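Local coordinates for protein transcriptional regulator (Actinomyces oris, PDB 5V8C) that probably acts as an LCP-family phosphotransferase that mediates glycosylation of a surface protein anchored to the Gram-positive cell wall, at residues A56-S61 against A237-S242; V65-L70 against T195-V200. All coordinates share one frame; numbering follows the deposited sequence.

Contact 1 of 2, residues A56-S61 against A237-S242; sequences ALVRPS and AALGRS
Leu239 and Ser242 of helix 233-248 meet Val58 and Pro60 of strand 52-60, joining a helix to the mixed central sheet of the LytR-Cps2A-Psr (LCP) fold. The axes of 56-60 and 237-242 approach to 9.4 Å, and their N-to-C directions differ by 71°. The helix therefore runs steeply across the strand, and touching is confined to these four residues, with 147 Å² buried when both sides are summed.

The apolar part rests on one methyl. CD1 of Leu239 lies 3.7 Å from Val58 CG1, and the same CD1 is 4.1 Å from Pro60 CG. Leu239 crosses both side chains at about a right angle. Its CG is anti to the backbone N (chi1 171°), which carries the branch toward the strand although the CA-CB bond does not aim there. Val58 and Pro60, two positions apart, present their side chains to the helix; Trp23 of the adjacent strand 23-28 touches both of them as well as Leu239, widening the patch.

The polar part is internal to the helix. Ser242 OG donates to Leu239 O at 3.1 Å, with a C=O...OG angle of 125° and the donor tilted out of the carbonyl plane. The backbones come nearest at this end, Pro60 CA and Ser242 CA being 6.6 Å apart. With an alanine here in place of the serine, Leu239 O would probably lose its side-chain donor and a small gap would open beside Pro60. That proline meets the serine through a plain van der Waals contact, its CB 3.4 Å from Ser242 OG.

Contact 2 of 2, residues V65-L70 against T195-V200; sequences VTIINL and TVMQAV
Met197 projects from helix 182-208 and crosses both Ile67 and Asn69 obliquely, its sulfur meeting the first and its methyl the second. SD lies 3.8 Å from Ile67 CG2, an apolar contact with the branch methyl alone. With chi1 of Ile67 at -68°, CG1 stands anti to the carbonyl carbon, which leaves CG2 anti to the backbone N and facing the sulfur. Met197 is extended about its CB-CG bond (chi2 -177°) and then bends at chi3 (-145°), where the terminal methyl turns to Asn69. There CE sits 3.6 Å from Asn69 CG and 4.1 Å from Asn69 CB, so it packs against the root of the amide as well as beside OD1.

Met197 belongs to a helix laid against the central mixed sheet of the LCP fold, and Ile67 and Asn69 are both directed at it from strand 65-70. The nearest CA atoms, those of Ile67 and Met197, are still 8.9 Å apart, a gap bridged by the length of the methionine. Val54 and Ala56 of strand 52-60 also touch this side chain, and a bound polyether, probably from the crystallisation liquor, lies about 4 Å from it; this is consistent with an apolar pocket such as LCP relatives use for a lipid carrier.

The other end of the amide is held independently of Met197: Asn69 ND2 is hydrogen-bonded to Asp256 OD2 and to Thr193 OG1, the latter on the same helix as Met197.

The centres of contacts 1 and 2 lie about 12 Å apart on one mixed sheet, where strands 52-60 and 65-70 are antiparallel neighbours. Probable hydrogen bonds tie them, Arg59 N to Thr66 O at 2.8 Å and Leu57 N to Ile68 O at 3.0 Å. The two strands come first along the chain; helix 182-208 of contact 2 follows, and helix 233-248 of contact 1 comes last. Both helices pack over the same face: Ala56 CB lies 3.8 Å from Met197 CE, and Val58 touches Ile67. Each contact thus closes a helix over one face of the sheet, and a polyether molecule is also found at Leu239 of contact 1.

Contact 1 of 2, residues A56-S61 against A237-S242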
loop_
_atom_site.group_PDB
_atom_site.type_symbol
_atom_site.label_atom_id
_atom_site.label_comp_id
_atom_site.label_asym_id
_atom_site.label_seq_id
_atom_site.Cartn_x
_atom_site.Cartn_y
_atom_site.Cartn_z
ATOM N N ALA A 56 -1.768 1.813 1.855
ATOM C CA ALA A 56 -2.984 1.117 1.450
ATOM C C ALA A 56 -3.850 0.772 2.657
ATOM O O ALA A 56 -3.340 0.394 3.718
ATOM C CB ALA A 56 -2.632 -0.157 0.688
ATOM N N LEU A 57 -5.163 0.878 2.485
ATOM C CA LEU A 57 -6.071 0.483 3.536
ATOM C C LEU A 57 -6.807 -0.793 3.127
ATOM O O LEU A 57 -7.378 -0.857 2.035
ATOM C CB LEU A 57 -6.988 1.628 4.007
ATOM C CG LEU A 57 -7.976 2.240 3.031
ATOM C CD1 LEU A 57 -9.347 1.578 3.157
ATOM C CD2 LEU A 57 -8.108 3.735 3.265
ATOM N N VAL A 58 -6.646 -1.859 3.930
ATOM C CA VAL A 58 -7.240 -3.164 3.653
ATOM C C VAL A 58 -8.515 -3.279 4.443
ATOM O O VAL A 58 -8.485 -3.182 5.671
ATOM C CB VAL A 58 -6.251 -4.320 3.928
ATOM C CG1 VAL A 58 -6.867 -5.663 3.573
ATOM C CG2 VAL A 58 -4.953 -4.108 3.156
ATOM N N ARG A 59 -9.647 -3.415 3.745
ATOM C CA ARG A 59 -10.944 -3.422 4.412
ATOM C C ARG A 59 -11.687 -4.784 4.374
ATOM O O ARG A 59 -12.504 -5.019 3.476
ATOM C CB ARG A 59 -11.821 -2.289 3.869
ATOM C CG ARG A 59 -12.538 -1.520 4.957
ATOM C CD ARG A 59 -13.400 -0.415 4.374
ATOM N NE ARG A 59 -14.624 -0.202 5.146
ATOM C CZ ARG A 59 -15.771 -0.832 4.909
ATOM N NH1 ARG A 59 -15.855 -1.728 3.934
ATOM N NH2 ARG A 59 -16.840 -0.574 5.649
ATOM N N PRO A 60 -11.487 -5.657 5.391
ATOM C CA PRO A 60 -12.276 -6.903 5.440
ATOM C C PRO A 60 -13.719 -6.632 5.878
ATOM O O PRO A 60 -13.944 -5.835 6.783
ATOM C CB PRO A 60 -11.509 -7.785 6.433
ATOM C CG PRO A 60 -10.761 -6.834 7.301
ATOM C CD PRO A 60 -10.598 -5.524 6.564
ATOM N N SER A 61 -14.695 -7.229 5.173
ATOM C CA SER A 61 -16.120 -7.052 5.440
ATOM C C SER A 61 -16.916 -8.307 5.066
ATOM O O SER A 61 -16.314 -9.341 4.760
ATOM C CB SER A 61 -16.656 -5.827 4.702
ATOM O OG SER A 61 -17.178 -6.145 3.422
ATOM N N ALA A 237 -3.998 -13.478 11.036
ATOM C CA ALA A 237 -4.476 -14.766 10.518
ATOM C C ALA A 237 -5.930 -14.660 10.051
ATOM O O ALA A 237 -6.283 -15.244 9.035
ATOM C CB ALA A 237 -4.355 -15.836 11.592
ATOM N N ALA A 238 -6.764 -13.925 10.795
ATOM C CA ALA A 238 -8.166 -13.666 10.470
ATOM C C ALA A 238 -8.308 -12.831 9.182
ATOM O O ALA A 238 -9.270 -13.018 8.436
ATOM C CB ALA A 238 -8.839 -12.948 11.633
ATOM N N LEU A 239 -7.381 -11.878 8.961
ATOM C CA LEU A 239 -7.319 -11.035 7.762
ATOM C C LEU A 239 -7.042 -11.933 6.555
ATOM O O LEU A 239 -7.790 -11.879 5.580
ATOM C CB LEU A 239 -6.215 -9.959 7.905
ATOM C CG LEU A 239 -5.873 -9.133 6.647
ATOM C CD1 LEU A 239 -7.050 -8.269 6.208
ATOM C CD2 LEU A 239 -4.632 -8.273 6.860
ATOM N N GLY A 240 -6.026 -12.796 6.675
ATOM C CA GLY A 240 -5.654 -13.774 5.656
ATOM C C GLY A 240 -6.754 -14.778 5.359
ATOM O O GLY A 240 -6.944 -15.158 4.203
ATOM N N ARG A 241 -7.501 -15.195 6.400
ATOM C CA ARG A 241 -8.643 -16.103 6.305
ATOM C C ARG A 241 -9.816 -15.427 5.565
ATOM O O ARG A 241 -10.489 -16.075 4.761
ATOM C CB ARG A 241 -9.111 -16.518 7.712
ATOM C CG ARG A 241 -8.402 -17.726 8.284
ATOM C CD ARG A 241 -9.107 -18.236 9.532
ATOM N NE ARG A 241 -8.440 -17.807 10.764
ATOM C CZ ARG A 241 -8.997 -17.014 11.674
ATOM N NH1 ARG A 241 -10.228 -16.547 11.493
ATOM N NH2 ARG A 241 -8.324 -16.678 12.771
ATOM N N SER A 242 -10.085 -14.144 5.871
ATOM C CA SER A 242 -11.173 -13.405 5.223
ATOM C C SER A 242 -10.794 -13.037 3.781
ATOM O O SER A 242 -11.672 -12.932 2.927
ATOM C CB SER A 242 -11.567 -12.173 6.034
ATOM O OG SER A 242 -10.797 -11.041 5.670
#

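Contact 2 of 2, residues V65-L70 against T195-V200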
loop_
_atom_site.group_PDB
_atom_site.type_symbol
_atom_site.label_atom_id
_atom_site.label_comp_id
_atom_site.label_asym_id
_atom_site.label_seq_id
_atom_site.Cartn_x
_atom_site.Cartn_y
_atom_site.Cartn_z
ATOM N N VAL A 65 -13.435 -8.269 0.343
ATOM C CA VAL A 65 -12.237 -7.535 0.768
ATOM C C VAL A 65 -11.919 -6.474 -0.284
ATOM O O VAL A 65 -11.840 -6.795 -1.468
ATOM C CB VAL A 65 -11.008 -8.457 1.057
ATOM C CG1 VAL A 65 -9.705 -7.656 1.160
ATOM C CG2 VAL A 65 -11.220 -9.297 2.318
ATOM N N THR A 66 -11.754 -5.218 0.154
ATOM C CA THR A 66 -11.407 -4.096 -0.706
ATOM C C THR A 66 -10.105 -3.473 -0.232
ATOM O O THR A 66 -9.897 -3.286 0.967
ATOM C CB THR A 66 -12.576 -3.090 -0.797
ATOM O OG1 THR A 66 -13.643 -3.695 -1.522
ATOM C CG2 THR A 66 -12.196 -1.791 -1.501
ATOM N N ILE A 67 -9.216 -3.189 -1.174
ATOM C CA ILE A 67 -7.946 -2.536 -0.900
ATOM C C ILE A 67 -7.954 -1.201 -1.635
ATOM O O ILE A 67 -8.194 -1.160 -2.842
ATOM C CB ILE A 67 -6.751 -3.444 -1.291
ATOM C CG1 ILE A 67 -6.674 -4.665 -0.357
ATOM C CG2 ILE A 67 -5.427 -2.667 -1.310
ATOM C CD1 ILE A 67 -5.905 -5.826 -0.916
ATOM N N ILE A 68 -7.794 -0.111 -0.881
ATOM C CA ILE A 68 -7.766 1.249 -1.416
ATOM C C ILE A 68 -6.344 1.758 -1.346
ATOM O O ILE A 68 -5.777 1.881 -0.258
ATOM C CB ILE A 68 -8.810 2.202 -0.759
ATOM C CG1 ILE A 68 -10.242 1.715 -1.074
ATOM C CG2 ILE A 68 -8.621 3.644 -1.253
ATOM C CD1 ILE A 68 -11.247 1.988 -0.052
ATOM N N ASN A 69 -5.733 1.936 -2.523
ATOM C CA ASN A 69 -4.352 2.384 -2.628
ATOM C C ASN A 69 -4.353 3.909 -2.591
ATOM O O ASN A 69 -4.998 4.548 -3.424
ATOM C CB ASN A 69 -3.707 1.809 -3.905
ATOM C CG ASN A 69 -2.255 2.176 -4.141
ATOM O OD1 ASN A 69 -1.451 2.319 -3.212
ATOM N ND2 ASN A 69 -1.874 2.276 -5.407
ATOM N N LEU A 70 -3.761 4.480 -1.537
ATOM C CA LEU A 70 -3.721 5.930 -1.349
ATOM C C LEU A 70 -2.437 6.501 -1.943
ATOM O O LEU A 70 -1.350 6.124 -1.498
ATOM C CB LEU A 70 -3.836 6.291 0.137
ATOM C CG LEU A 70 -5.123 5.871 0.854
ATOM C CD1 LEU A 70 -4.998 6.078 2.356
ATOM C CD2 LEU A 70 -6.336 6.616 0.320
ATOM N N THR A 195 -0.535 -3.147 -9.571
ATOM C CA THR A 195 -0.160 -4.427 -10.173
ATOM C C THR A 195 0.555 -5.293 -9.134
ATOM O O THR A 195 0.210 -6.463 -8.976
ATOM C CB THR A 195 0.737 -4.203 -11.395
ATOM O OG1 THR A 195 0.187 -3.164 -12.200
ATOM C CG2 THR A 195 0.925 -5.470 -12.219
ATOM N N VAL A 196 1.543 -4.706 -8.427
ATOM C CA VAL A 196 2.315 -5.381 -7.389
ATOM C C VAL A 196 1.387 -5.904 -6.305
ATOM O O VAL A 196 1.458 -7.087 -5.988
ATOM C CB VAL A 196 3.440 -4.473 -6.844
ATOM C CG1 VAL A 196 3.980 -4.974 -5.508
ATOM C CG2 VAL A 196 4.566 -4.338 -7.865
ATOM N N MET A 197 0.462 -5.056 -5.806
ATOM C CA MET A 197 -0.528 -5.425 -4.792
ATOM C C MET A 197 -1.391 -6.582 -5.253
ATOM O O MET A 197 -1.698 -7.459 -4.448
ATOM C CB MET A 197 -1.427 -4.241 -4.448
ATOM C CG MET A 197 -0.884 -3.385 -3.359
ATOM S SD MET A 197 -2.022 -2.057 -2.951
ATOM C CE MET A 197 -0.874 -0.811 -2.592
ATOM N N GLN A 198 -1.795 -6.586 -6.538
ATOM C CA GLN A 198 -2.591 -7.690 -7.054
ATOM C C GLN A 198 -1.731 -8.936 -7.184
ATOM O O GLN A 198 -2.151 -10.014 -6.743
ATOM C CB GLN A 198 -3.292 -7.333 -8.380
ATOM C CG GLN A 198 -4.230 -8.430 -8.906
ATOM C CD GLN A 198 -5.261 -8.912 -7.898
ATOM O OE1 GLN A 198 -6.227 -8.205 -7.568
ATOM N NE2 GLN A 198 -5.117 -10.160 -7.440
ATOM N N ALA A 199 -0.500 -8.775 -7.717
ATOM C CA ALA A 199 0.445 -9.875 -7.885
ATOM C C ALA A 199 0.802 -10.491 -6.533
ATOM O O ALA A 199 0.880 -11.715 -6.432
ATOM C CB ALA A 199 1.689 -9.403 -8.614
ATOM N N VAL A 200 0.885 -9.656 -5.475
ATOM C CA VAL A 200 1.161 -10.124 -4.119
ATOM C C VAL A 200 0.009 -10.980 -3.639
ATOM O O VAL A 200 0.234 -12.118 -3.224
ATOM C CB VAL A 200 1.512 -8.984 -3.130
ATOM C CG1 VAL A 200 1.544 -9.498 -1.695
ATOM C CG2 VAL A 200 2.845 -8.331 -3.487
#